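PDB 3U4J: NAD-dependent aldehyde dehydrogenase from Sinorhizobium meliloti, which probably oxidises aldehydes to carboxylic acids with NAD or NADP as electron acceptor, as other members of the aldehyde dehydrogenase family do. Local coordinates for residues 76-81 with 215-220; 162-167 with 189-194; 196-201 with 225-230; 203-208 with 221-226. All coordinates share one frame; numbering follows the deposited sequence.

Contact 1: 76-81 with 215-220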
loop_
_atom_site.group_PDB
_atom_site.type_symbol
_atom_site.label_atom_id
_atom_site.label_comp_id
_atom_site.label_asym_id
_atom_site.label_seq_id
_atom_site.Cartn_x
_atom_site.Cartn_y
_atom_site.Cartn_z
ATOM N N ALA A 76 8.886 -14.445 -26.371
ATOM C CA ALA A 76 10.185 -14.179 -26.998
ATOM C C ALA A 76 10.454 -12.701 -27.264
ATOM O O ALA A 76 11.622 -12.304 -27.415
ATOM C CB ALA A 76 10.347 -15.022 -28.314
ATOM N N GLY A 77 9.395 -11.880 -27.315
ATOM C CA GLY A 77 9.563 -10.484 -27.738
ATOM C C GLY A 77 10.023 -9.621 -26.575
ATOM O O GLY A 77 10.103 -10.094 -25.447
ATOM N N PRO A 78 10.344 -8.347 -26.842
ATOM C CA PRO A 78 10.932 -7.495 -25.811
ATOM C C PRO A 78 9.940 -6.881 -24.781
ATOM O O PRO A 78 10.366 -6.488 -23.697
ATOM C CB PRO A 78 11.606 -6.397 -26.646
ATOM C CG PRO A 78 10.741 -6.304 -27.859
ATOM C CD PRO A 78 10.516 -7.759 -28.176
ATOM N N TRP A 79 8.643 -6.820 -25.096
ATOM C CA TRP A 79 7.679 -6.055 -24.268
ATOM C C TRP A 79 7.709 -6.386 -22.774
ATOM O O TRP A 79 7.911 -5.479 -21.956
ATOM C CB TRP A 79 6.257 -6.140 -24.850
ATOM C CG TRP A 79 5.196 -5.332 -24.140
ATOM C CD1 TRP A 79 4.236 -5.803 -23.308
ATOM C CD2 TRP A 79 4.989 -3.920 -24.242
ATOM N NE1 TRP A 79 3.427 -4.764 -22.879
ATOM C CE2 TRP A 79 3.876 -3.599 -23.446
ATOM C CE3 TRP A 79 5.640 -2.884 -24.943
ATOM C CZ2 TRP A 79 3.402 -2.272 -23.318
ATOM C CZ3 TRP A 79 5.163 -1.582 -24.827
ATOM C CH2 TRP A 79 4.060 -1.289 -24.010
ATOM N N PRO A 80 7.534 -7.675 -22.395
ATOM C CA PRO A 80 7.508 -7.893 -20.963
ATOM C C PRO A 80 8.860 -7.731 -20.311
ATOM O O PRO A 80 8.899 -7.550 -19.109
ATOM C CB PRO A 80 7.005 -9.346 -20.827
ATOM C CG PRO A 80 7.394 -9.981 -22.064
ATOM C CD PRO A 80 7.262 -8.926 -23.131
ATOM N N ARG A 81 9.946 -7.778 -21.094
ATOM C CA ARG A 81 11.314 -7.618 -20.576
ATOM C C ARG A 81 11.764 -6.136 -20.509
ATOM O O ARG A 81 12.792 -5.816 -19.902
ATOM C CB ARG A 81 12.318 -8.470 -21.399
ATOM C CG ARG A 81 12.407 -9.928 -20.863
ATOM C CD ARG A 81 12.923 -10.942 -21.896
ATOM N NE ARG A 81 11.878 -11.221 -22.889
ATOM C CZ ARG A 81 10.790 -11.965 -22.657
ATOM N NH1 ARG A 81 10.611 -12.533 -21.462
ATOM N NH2 ARG A 81 9.877 -12.142 -23.612
ATOM N N GLY A 215 4.940 2.802 -31.865
ATOM C CA GLY A 215 6.141 1.957 -31.780
ATOM C C GLY A 215 6.009 0.780 -30.819
ATOM O O GLY A 215 7.004 0.195 -30.412
ATOM N N ILE A 216 4.787 0.444 -30.415
ATOM C CA ILE A 216 4.596 -0.725 -29.546
ATOM C C ILE A 216 4.963 -1.951 -30.366
ATOM O O ILE A 216 4.539 -2.051 -31.527
ATOM C CB ILE A 216 3.170 -0.780 -28.915
ATOM C CG1 ILE A 216 3.026 0.417 -27.952
ATOM C CG2 ILE A 216 2.958 -2.062 -28.140
ATOM C CD1 ILE A 216 1.702 0.477 -27.139
ATOM N N PRO A 217 5.795 -2.853 -29.802
ATOM C CA PRO A 217 6.315 -4.015 -30.531
ATOM C C PRO A 217 5.210 -4.879 -31.126
ATOM O O PRO A 217 4.138 -5.028 -30.536
ATOM C CB PRO A 217 7.064 -4.788 -29.444
ATOM C CG PRO A 217 7.527 -3.697 -28.506
ATOM C CD PRO A 217 6.308 -2.838 -28.421
ATOM N N ASP A 218 5.476 -5.386 -32.316
ATOM C CA ASP A 218 4.589 -6.286 -33.044
ATOM C C ASP A 218 4.069 -7.403 -32.121
ATOM O O ASP A 218 4.850 -7.985 -31.347
ATOM C CB ASP A 218 5.390 -6.905 -34.195
ATOM C CG ASP A 218 5.600 -5.935 -35.364
ATOM O OD1 ASP A 218 5.112 -4.785 -35.297
ATOM O OD2 ASP A 218 6.236 -6.333 -36.372
ATOM N N GLY A 219 2.764 -7.671 -32.174
ATOM C CA GLY A 219 2.188 -8.814 -31.442
ATOM C C GLY A 219 1.769 -8.489 -30.016
ATOM O O GLY A 219 1.094 -9.288 -29.371
ATOM N N VAL A 220 2.171 -7.320 -29.510
ATOM C CA VAL A 220 1.737 -6.902 -28.149
ATOM C C VAL A 220 0.241 -6.595 -28.140
ATOM O O VAL A 220 -0.465 -6.944 -27.198
ATOM C CB VAL A 220 2.509 -5.688 -27.629
ATOM C CG1 VAL A 220 1.928 -5.225 -26.259
ATOM C CG2 VAL A 220 3.984 -6.019 -27.460
#

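Contact 2: 162-167 with 189-194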
loop_
_atom_site.group_PDB
_atom_site.type_symbol
_atom_site.label_atom_id
_atom_site.label_comp_id
_atom_site.label_asym_id
_atom_site.label_seq_id
_atom_site.Cartn_x
_atom_site.Cartn_y
_atom_site.Cartn_z
ATOM N N VAL A 162 0.339 -11.551 -16.166
ATOM C CA VAL A 162 -0.412 -12.802 -16.361
ATOM C C VAL A 162 -0.030 -13.492 -17.705
ATOM O O VAL A 162 -0.000 -14.708 -17.774
ATOM C CB VAL A 162 -1.978 -12.619 -16.165
ATOM C CG1 VAL A 162 -2.577 -11.761 -17.223
ATOM C CG2 VAL A 162 -2.737 -13.967 -16.213
ATOM N N GLY A 163 0.273 -12.719 -18.747
ATOM C CA GLY A 163 0.717 -13.290 -20.051
ATOM C C GLY A 163 -0.171 -12.844 -21.200
ATOM O O GLY A 163 -0.281 -11.661 -21.468
ATOM N N VAL A 164 -0.825 -13.790 -21.876
ATOM C CA VAL A 164 -1.673 -13.470 -23.022
ATOM C C VAL A 164 -3.101 -13.345 -22.563
ATOM O O VAL A 164 -3.676 -14.293 -22.002
ATOM C CB VAL A 164 -1.612 -14.578 -24.110
ATOM C CG1 VAL A 164 -2.560 -14.253 -25.286
ATOM C CG2 VAL A 164 -0.166 -14.784 -24.579
ATOM N N VAL A 165 -3.697 -12.190 -22.867
ATOM C CA VAL A 165 -5.027 -11.869 -22.440
ATOM C C VAL A 165 -5.936 -11.670 -23.648
ATOM O O VAL A 165 -5.678 -10.812 -24.498
ATOM C CB VAL A 165 -5.025 -10.543 -21.631
ATOM C CG1 VAL A 165 -6.438 -10.247 -21.097
ATOM C CG2 VAL A 165 -4.043 -10.624 -20.470
ATOM N N GLY A 166 -7.024 -12.418 -23.704
ATOM C CA GLY A 166 -8.081 -12.123 -24.681
ATOM C C GLY A 166 -9.081 -11.125 -24.123
ATOM O O GLY A 166 -9.675 -11.364 -23.077
ATOM N N ILE A 167 -9.286 -10.022 -24.836
ATOM C CA ILE A 167 -10.174 -8.956 -24.390
ATOM C C ILE A 167 -11.368 -8.817 -25.341
ATOM O O ILE A 167 -11.195 -8.495 -26.498
ATOM C CB ILE A 167 -9.400 -7.618 -24.289
ATOM C CG1 ILE A 167 -8.181 -7.784 -23.359
ATOM C CG2 ILE A 167 -10.334 -6.475 -23.826
ATOM C CD1 ILE A 167 -7.270 -6.531 -23.293
ATOM N N GLY A 189 2.608 -5.686 -18.579
ATOM C CA GLY A 189 3.593 -6.525 -19.320
ATOM C C GLY A 189 2.928 -7.628 -20.153
ATOM O O GLY A 189 3.621 -8.448 -20.768
ATOM N N CYS A 190 1.583 -7.654 -20.186
ATOM C CA CYS A 190 0.841 -8.674 -20.940
ATOM C C CYS A 190 0.827 -8.309 -22.403
ATOM O O CYS A 190 1.091 -7.170 -22.755
ATOM C CB CYS A 190 -0.640 -8.768 -20.490
ATOM S SG CYS A 190 -0.830 -9.270 -18.780
ATOM N N THR A 191 0.496 -9.283 -23.254
ATOM C CA THR A 191 0.188 -9.017 -24.657
ATOM C C THR A 191 -1.271 -9.395 -24.807
ATOM O O THR A 191 -1.794 -10.177 -23.999
ATOM C CB THR A 191 1.052 -9.882 -25.602
ATOM O OG1 THR A 191 0.861 -11.275 -25.287
ATOM C CG2 THR A 191 2.501 -9.538 -25.404
ATOM N N VAL A 192 -1.940 -8.837 -25.811
ATOM C CA VAL A 192 -3.388 -8.975 -25.873
ATOM C C VAL A 192 -3.926 -9.280 -27.270
ATOM O O VAL A 192 -3.314 -8.916 -28.286
ATOM C CB VAL A 192 -4.117 -7.699 -25.340
ATOM C CG1 VAL A 192 -3.640 -7.342 -23.946
ATOM C CG2 VAL A 192 -3.989 -6.516 -26.307
ATOM N N VAL A 193 -5.081 -9.933 -27.300
ATOM C CA VAL A 193 -5.884 -10.005 -28.496
ATOM C C VAL A 193 -7.222 -9.377 -28.162
ATOM O O VAL A 193 -7.943 -9.852 -27.269
ATOM C CB VAL A 193 -6.075 -11.477 -29.011
ATOM C CG1 VAL A 193 -6.967 -11.509 -30.240
ATOM C CG2 VAL A 193 -4.703 -12.117 -29.341
ATOM N N LEU A 194 -7.534 -8.305 -28.877
ATOM C CA LEU A 194 -8.736 -7.513 -28.655
ATOM C C LEU A 194 -9.779 -7.939 -29.671
ATOM O O LEU A 194 -9.507 -7.922 -30.873
ATOM C CB LEU A 194 -8.443 -6.007 -28.848
ATOM C CG LEU A 194 -9.605 -4.995 -28.716
ATOM C CD1 LEU A 194 -10.244 -5.106 -27.350
ATOM C CD2 LEU A 194 -9.157 -3.562 -28.951
#

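Contact 3: 196-201 with 225-230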
loop_
_atom_site.group_PDB
_atom_site.type_symbol
_atom_site.label_atom_id
_atom_site.label_comp_id
_atom_site.label_asym_id
_atom_site.label_seq_id
_atom_site.Cartn_x
_atom_site.Cartn_y
_atom_site.Cartn_z
ATOM N N PRO A 196 -13.477 -6.683 -30.610
ATOM C CA PRO A 196 -14.627 -5.801 -30.367
ATOM C C PRO A 196 -15.902 -6.366 -30.996
ATOM O O PRO A 196 -15.857 -7.378 -31.724
ATOM C CB PRO A 196 -14.219 -4.503 -31.040
ATOM C CG PRO A 196 -13.304 -4.956 -32.173
ATOM C CD PRO A 196 -12.634 -6.212 -31.727
ATOM N N SER A 197 -17.029 -5.721 -30.712
ATOM C CA SER A 197 -18.295 -6.157 -31.258
ATOM C C SER A 197 -18.313 -6.101 -32.787
ATOM O O SER A 197 -17.761 -5.195 -33.395
ATOM C CB SER A 197 -19.427 -5.276 -30.725
ATOM O OG SER A 197 -20.604 -5.557 -31.443
ATOM N N GLU A 198 -18.993 -7.076 -33.383
ATOM C CA GLU A 198 -19.305 -7.107 -34.823
ATOM C C GLU A 198 -19.941 -5.828 -35.331
ATOM O O GLU A 198 -19.815 -5.505 -36.520
ATOM C CB GLU A 198 -20.259 -8.275 -35.113
ATOM C CG GLU A 198 -21.641 -8.081 -34.465
ATOM C CD GLU A 198 -22.451 -9.381 -34.352
ATOM O OE1 GLU A 198 -23.475 -9.474 -35.052
ATOM O OE2 GLU A 198 -22.058 -10.295 -33.580
ATOM N N PHE A 199 -20.682 -5.127 -34.471
ATOM C CA PHE A 199 -21.264 -3.830 -34.849
ATOM C C PHE A 199 -20.314 -2.624 -34.838
ATOM O O PHE A 199 -20.631 -1.604 -35.446
ATOM C CB PHE A 199 -22.450 -3.448 -33.939
ATOM C CG PHE A 199 -23.562 -4.461 -33.928
ATOM C CD1 PHE A 199 -24.149 -4.887 -35.122
ATOM C CD2 PHE A 199 -24.017 -4.986 -32.737
ATOM C CE1 PHE A 199 -25.196 -5.825 -35.122
ATOM C CE2 PHE A 199 -25.063 -5.925 -32.714
ATOM C CZ PHE A 199 -25.649 -6.349 -33.912
ATOM N N THR A 200 -19.206 -2.709 -34.113
ATOM C CA THR A 200 -18.474 -1.484 -33.727
ATOM C C THR A 200 -16.971 -1.734 -33.638
ATOM O O THR A 200 -16.357 -1.586 -32.583
ATOM C CB THR A 200 -18.962 -0.914 -32.382
ATOM O OG1 THR A 200 -18.930 -1.944 -31.390
ATOM C CG2 THR A 200 -20.409 -0.389 -32.474
ATOM N N SER A 201 -16.372 -2.122 -34.748
ATOM C CA SER A 201 -14.976 -2.498 -34.706
ATOM C C SER A 201 -14.011 -1.389 -35.110
ATOM O O SER A 201 -12.824 -1.523 -34.912
ATOM C CB SER A 201 -14.762 -3.749 -35.560
ATOM O OG SER A 201 -15.462 -4.839 -34.986
ATOM N N THR A 225 -11.693 -9.313 -35.661
ATOM C CA THR A 225 -13.079 -8.901 -35.805
ATOM C C THR A 225 -13.909 -10.077 -36.334
ATOM O O THR A 225 -13.381 -11.008 -36.978
ATOM C CB THR A 225 -13.215 -7.677 -36.743
ATOM O OG1 THR A 225 -12.667 -7.989 -38.039
ATOM C CG2 THR A 225 -12.454 -6.457 -36.156
ATOM N N GLY A 226 -15.201 -10.033 -36.073
ATOM C CA GLY A 226 -16.043 -11.146 -36.455
ATOM C C GLY A 226 -17.282 -11.227 -35.593
ATOM O O GLY A 226 -17.570 -10.313 -34.784
ATOM N N TYR A 227 -18.017 -12.328 -35.742
ATOM C CA TYR A 227 -19.195 -12.508 -34.905
ATOM C C TYR A 227 -18.783 -12.919 -33.495
ATOM O O TYR A 227 -17.571 -13.063 -33.216
ATOM C CB TYR A 227 -20.169 -13.494 -35.565
ATOM C CG TYR A 227 -20.739 -12.934 -36.834
ATOM C CD1 TYR A 227 -21.662 -11.891 -36.799
ATOM C CD2 TYR A 227 -20.355 -13.437 -38.078
ATOM C CE1 TYR A 227 -22.192 -11.363 -37.982
ATOM C CE2 TYR A 227 -20.881 -12.911 -39.264
ATOM C CZ TYR A 227 -21.799 -11.886 -39.204
ATOM O OH TYR A 227 -22.342 -11.358 -40.363
ATOM N N GLY A 228 -19.763 -13.096 -32.604
ATOM C CA GLY A 228 -19.462 -13.507 -31.223
ATOM C C GLY A 228 -18.616 -14.780 -31.192
ATOM O O GLY A 228 -17.611 -14.875 -30.476
ATOM N N ASP A 229 -19.026 -15.771 -31.979
ATOM C CA ASP A 229 -18.211 -16.964 -32.184
ATOM C C ASP A 229 -17.832 -16.995 -33.665
ATOM O O ASP A 229 -18.537 -16.414 -34.496
ATOM C CB ASP A 229 -18.974 -18.238 -31.778
ATOM C CG ASP A 229 -19.124 -18.377 -30.261
ATOM O OD1 ASP A 229 -18.229 -17.935 -29.499
ATOM O OD2 ASP A 229 -20.148 -18.923 -29.815
ATOM N N PRO A 230 -16.718 -17.654 -34.010
ATOM C CA PRO A 230 -15.726 -18.412 -33.232
ATOM C C PRO A 230 -14.824 -17.634 -32.251
ATOM O O PRO A 230 -14.264 -18.254 -31.352
ATOM C CB PRO A 230 -14.823 -18.994 -34.327
ATOM C CG PRO A 230 -15.019 -18.075 -35.498
ATOM C CD PRO A 230 -16.484 -17.814 -35.455
HETATM O O HOH W 1 -15.702 -7.521 -34.633
#

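Contact 4: 203-208 with 221-226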
loop_
_atom_site.group_PDB
_atom_site.type_symbol
_atom_site.label_atom_id
_atom_site.label_comp_id
_atom_site.label_asym_id
_atom_site.label_seq_id
_atom_site.Cartn_x
_atom_site.Cartn_y
_atom_site.Cartn_z
ATOM N N THR A 203 -13.269 1.910 -34.189
ATOM C CA THR A 203 -12.330 2.588 -33.259
ATOM C C THR A 203 -11.311 1.640 -32.613
ATOM O O THR A 203 -10.192 2.068 -32.297
ATOM C CB THR A 203 -13.022 3.485 -32.189
ATOM O OG1 THR A 203 -13.858 2.684 -31.377
ATOM C CG2 THR A 203 -13.816 4.570 -32.845
ATOM N N SER A 204 -11.665 0.359 -32.445
ATOM C CA SER A 204 -10.746 -0.609 -31.836
ATOM C C SER A 204 -9.583 -1.008 -32.742
ATOM O O SER A 204 -8.482 -1.245 -32.278
ATOM C CB SER A 204 -11.513 -1.862 -31.371
ATOM O OG SER A 204 -12.458 -1.453 -30.374
ATOM N N ILE A 205 -9.848 -1.097 -34.038
ATOM C CA ILE A 205 -8.816 -1.370 -35.013
ATOM C C ILE A 205 -7.939 -0.119 -35.090
ATOM O O ILE A 205 -6.703 -0.215 -35.090
ATOM C CB ILE A 205 -9.457 -1.692 -36.405
ATOM C CG1 ILE A 205 -9.987 -3.133 -36.416
ATOM C CG2 ILE A 205 -8.461 -1.455 -37.533
ATOM C CD1 ILE A 205 -10.979 -3.407 -37.565
ATOM N N ARG A 206 -8.569 1.050 -35.137
ATOM C CA ARG A 206 -7.777 2.287 -35.104
ATOM C C ARG A 206 -6.886 2.362 -33.856
ATOM O O ARG A 206 -5.736 2.790 -33.944
ATOM C CB ARG A 206 -8.627 3.582 -35.248
ATOM C CG ARG A 206 -9.271 3.805 -36.616
ATOM C CD ARG A 206 -8.269 4.026 -37.745
ATOM N NE ARG A 206 -7.624 5.341 -37.658
ATOM C CZ ARG A 206 -6.306 5.537 -37.544
ATOM N NH1 ARG A 206 -5.467 4.511 -37.516
ATOM N NH2 ARG A 206 -5.820 6.774 -37.477
ATOM N N LEU A 207 -7.399 1.929 -32.705
ATOM C CA LEU A 207 -6.589 1.988 -31.470
ATOM C C LEU A 207 -5.351 1.096 -31.600
ATOM O O LEU A 207 -4.252 1.500 -31.192
ATOM C CB LEU A 207 -7.420 1.584 -30.241
ATOM C CG LEU A 207 -6.824 1.649 -28.847
ATOM C CD1 LEU A 207 -6.262 3.056 -28.527
ATOM C CD2 LEU A 207 -7.896 1.263 -27.805
ATOM N N ALA A 208 -5.526 -0.103 -32.174
ATOM C CA ALA A 208 -4.386 -1.011 -32.396
ATOM C C ALA A 208 -3.401 -0.398 -33.393
ATOM O O ALA A 208 -2.187 -0.599 -33.280
ATOM C CB ALA A 208 -4.853 -2.375 -32.893
ATOM N N PHE A 221 -0.237 -5.941 -29.190
ATOM C CA PHE A 221 -1.625 -5.479 -29.239
ATOM C C PHE A 221 -2.165 -5.871 -30.618
ATOM O O PHE A 221 -1.835 -5.254 -31.635
ATOM C CB PHE A 221 -1.647 -3.949 -28.981
ATOM C CG PHE A 221 -3.038 -3.302 -28.941
ATOM C CD1 PHE A 221 -4.210 -4.024 -29.135
ATOM C CD2 PHE A 221 -3.136 -1.912 -28.747
ATOM C CE1 PHE A 221 -5.461 -3.382 -29.115
ATOM C CE2 PHE A 221 -4.375 -1.266 -28.705
ATOM C CZ PHE A 221 -5.541 -1.997 -28.904
ATOM N N ASN A 222 -2.983 -6.923 -30.640
ATOM C CA ASN A 222 -3.552 -7.470 -31.874
ATOM C C ASN A 222 -5.055 -7.263 -31.804
ATOM O O ASN A 222 -5.618 -7.245 -30.701
ATOM C CB ASN A 222 -3.301 -8.989 -31.923
ATOM C CG ASN A 222 -1.846 -9.337 -31.772
ATOM O OD1 ASN A 222 -1.091 -9.258 -32.729
ATOM N ND2 ASN A 222 -1.443 -9.733 -30.565
ATOM N N VAL A 223 -5.708 -7.138 -32.959
ATOM C CA VAL A 223 -7.160 -7.001 -32.970
ATOM C C VAL A 223 -7.745 -7.935 -34.031
ATOM O O VAL A 223 -7.265 -7.951 -35.160
ATOM C CB VAL A 223 -7.618 -5.560 -33.278
ATOM C CG1 VAL A 223 -9.147 -5.421 -33.227
ATOM C CG2 VAL A 223 -7.071 -4.633 -32.244
ATOM N N VAL A 224 -8.810 -8.646 -33.654
ATOM C CA VAL A 224 -9.539 -9.520 -34.566
ATOM C C VAL A 224 -11.006 -9.099 -34.544
ATOM O O VAL A 224 -11.496 -8.566 -33.541
ATOM C CB VAL A 224 -9.360 -11.025 -34.205
ATOM C CG1 VAL A 224 -7.919 -11.457 -34.424
ATOM C CG2 VAL A 224 -9.784 -11.311 -32.755
ATOM N N THR A 225 -11.693 -9.313 -35.661
ATOM C CA THR A 225 -13.079 -8.901 -35.805
ATOM C C THR A 225 -13.909 -10.077 -36.334
ATOM O O THR A 225 -13.381 -11.008 -36.978
ATOM C CB THR A 225 -13.215 -7.677 -36.743
ATOM O OG1 THR A 225 -12.667 -7.989 -38.039
ATOM C CG2 THR A 225 -12.454 -6.457 -36.156
ATOM N N GLY A 226 -15.201 -10.033 -36.073
ATOM C CA GLY A 226 -16.043 -11.146 -36.455
ATOM C C GLY A 226 -17.282 -11.227 -35.593
ATOM O O GLY A 226 -17.570 -10.313 -34.784
HETATM O O HOH W 2 -0.766 -2.724 -32.324
#

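Contact 1: 76-81 with 215-220
Trp79 and Val220 form the centre of this contact, which is apolar throughout. The clearest interaction is a CH-pi contact: Val220 CG1 stands 3.6 Å from the centroid of the five-membered ring of Trp79 and only 5° off the ring normal, so the methyl group sits squarely over the pyrrole part of the indole. Val220 CG2, the other branch, reaches back to the root of the side chain, 3.5 Å from Trp79 CB. With CG anti to the backbone N and beside the carbonyl carbon (chi1 -176°), the indole is turned toward Val220.

Van der Waals contacts continue along the six-membered ring. Ile216 CG2 lies over the same face as Val220 CG1, near the rim, at 4.0 Å from Trp79 CZ3. Pro217 comes in obliquely, with its CD 3.5 Å from Trp79 CE3, while farther out Pro217 CG and Pro78 CG meet at 4.2 Å.

Two hydrogen bonds frame this apolar contact. Trp79 NE1 donates to Ile186 O in helix 174-187, and Val220 N closes the type II beta turn 217-220 on Pro217 O at 3.2 Å. A tryptophan from the loop between helices 60-75 and 84-100 thus packs face-on against the turn that leads from helix 202-214 into strand 221-223, in the Rossmann-like domain of the family.

Contact 2: 162-167 with 189-194
Gly163 to Ile167 run parallel to Cys190 to Leu194, the axes of strands 164-167 and 191-194 approaching to 4.7 Å at 22°. Four backbone hydrogen bonds join them, with Thr191 and Val193 of one strand each bonded through both N and O. Thr191 N donates to Gly163 O and Val165 N to Thr191 O; then Val193 N reaches Val165 O at 3.0 Å and Ile167 N reaches Val193 O at 2.8 Å, the last nearly straight (N-H...O 176°). CA-H...O contacts supplement them, such as Val192 CA to Val165 O at 3.2 Å.

On the face bearing Val165, Ile167, Val192 and Leu194, the branches interlock. Ile167 spans two residues: its CD1 lies 3.8 Å from Val192 CG1, and its CG2 is equally far from Leu194 CD1. With CG1 beside the backbone N (chi1 -56°), the long branch of Ile167 leads back to Val192 and CG2 is left for the leucine. Helix 174-187 covers this face through Val182 and Ile186. On the other face Val164 CG2 lies 3.7 Å from Thr191 OG1, whose hydrogen bond goes to Ala70 O of helix 60-75.

At the strand entrance Cys190 SG packs 3.4 Å from Val162 CG1 and accepts a weak bond from Gly163 N at 3.6 Å. Strand 153-168, helix 174-187 and strand 191-195 make a beta-alpha-beta unit. The chemistry implies a buried junction whose register is set by backbone bonds and whose side chains contribute mainly apolar packing.

Contact 3: 196-201 with 225-230
Glu198 meets the Tyr227 ring at its edge: OE1 lies near the ring plane, 3.5 Å from Tyr227 CD1, and the carboxylate is turned 80° to the ring. The polarised C-H edge thus faces carboxylate oxygen, probably a mildly favourable arrangement. Glu198 CG lies between its backbone N and carbonyl carbon (chi1 66°) and the chain extends beyond it, which puts the carboxylate at the tyrosine edge. The same CG stands over the centre of one face of Phe199, 4.0 Å above the plane.

These loops follow strands 191-195 and 221-223 at the same end of the sheet, and the glycines Gly226 and Gly228, with Ala231, fit a GxGxxA pattern of the Rossmann type, consistent with a dinucleotide-binding fold. Lys195 NZ donates to Gly226 O.

A water joins the segments, donating to Pro196 O and to Ser201 OG (2.7 Å) while accepting from Gly226 N at 2.9 Å. Ser201 OG in turn donates to Ser197 O at 2.8 Å. That carbonyl receives Thr200 N from the opposite side of its plane, and Ser197 OG accepts from Phe199 N in an ST turn. Ser201 CB rests 3.6 Å from Thr225 CG2.

Contact 4: 203-208 with 221-226
Ala208 lies over the ring of Phe221, its CA 3.8 Å from the ring centroid and 17° off the normal, in a CH-pi contact displaced toward the rim. Leu207 addresses the same ring differently: its CG sits in the ring plane at the edge, 3.8 Å from Phe221 CE2, and the two side chains cross at about a right angle. The phenyl group reaches the helix with its CG anti to the backbone N (chi1 -178°), extending from the strand toward Leu207 and Ala208.

Two residues on, Val223 points to the same side of the strand. Its two methyls divide the work, CG2 pressing on Ala208 CB at 3.2 Å, tighter than usual for two carbons, and CG1 touching Ile205 CG1 at 4.0 Å. Helix 202-214 thus packs on strand 221-223 in the beta-alpha-beta unit that begins with strand 191-195; the short segments of helix and strand approach to 8.2 Å at 151°, close to antiparallel. Asn222 and Val224, between these contacts, face the opposite side, where helix 60-75 covers them.

Farther along, Ile205 CD1 meets Thr225 CG2 at 3.7 Å, the side chains again crossing at about a right angle. At the other end a water bridges the backbones, donating both to Ala208 O at 2.7 Å and to Phe221 O at 2.8 Å.

Contact 2 closes before contacts 3 and 4 open; these two, 10 Å apart between centres, share Thr225 and Gly226 after strand 221-223. Contact 1 brings in the earlier loop 76-81. Strand 191-195 lies between two others, pairing with strand 153-168 in contact 2 and with strand 221-223 of contact 4, whose centre is 13 Å away. Contact 1 lies 12 Å from contact 2 between centres and touches it through Val220 O and Val192 N, a probable hydrogen bond. Contacts 1 and 3, about 25 Å apart, sit at opposite ends of strand 221-223. Together the contacts tie consecutive strand-helix units into a fold consistent with a dinucleotide-binding domain.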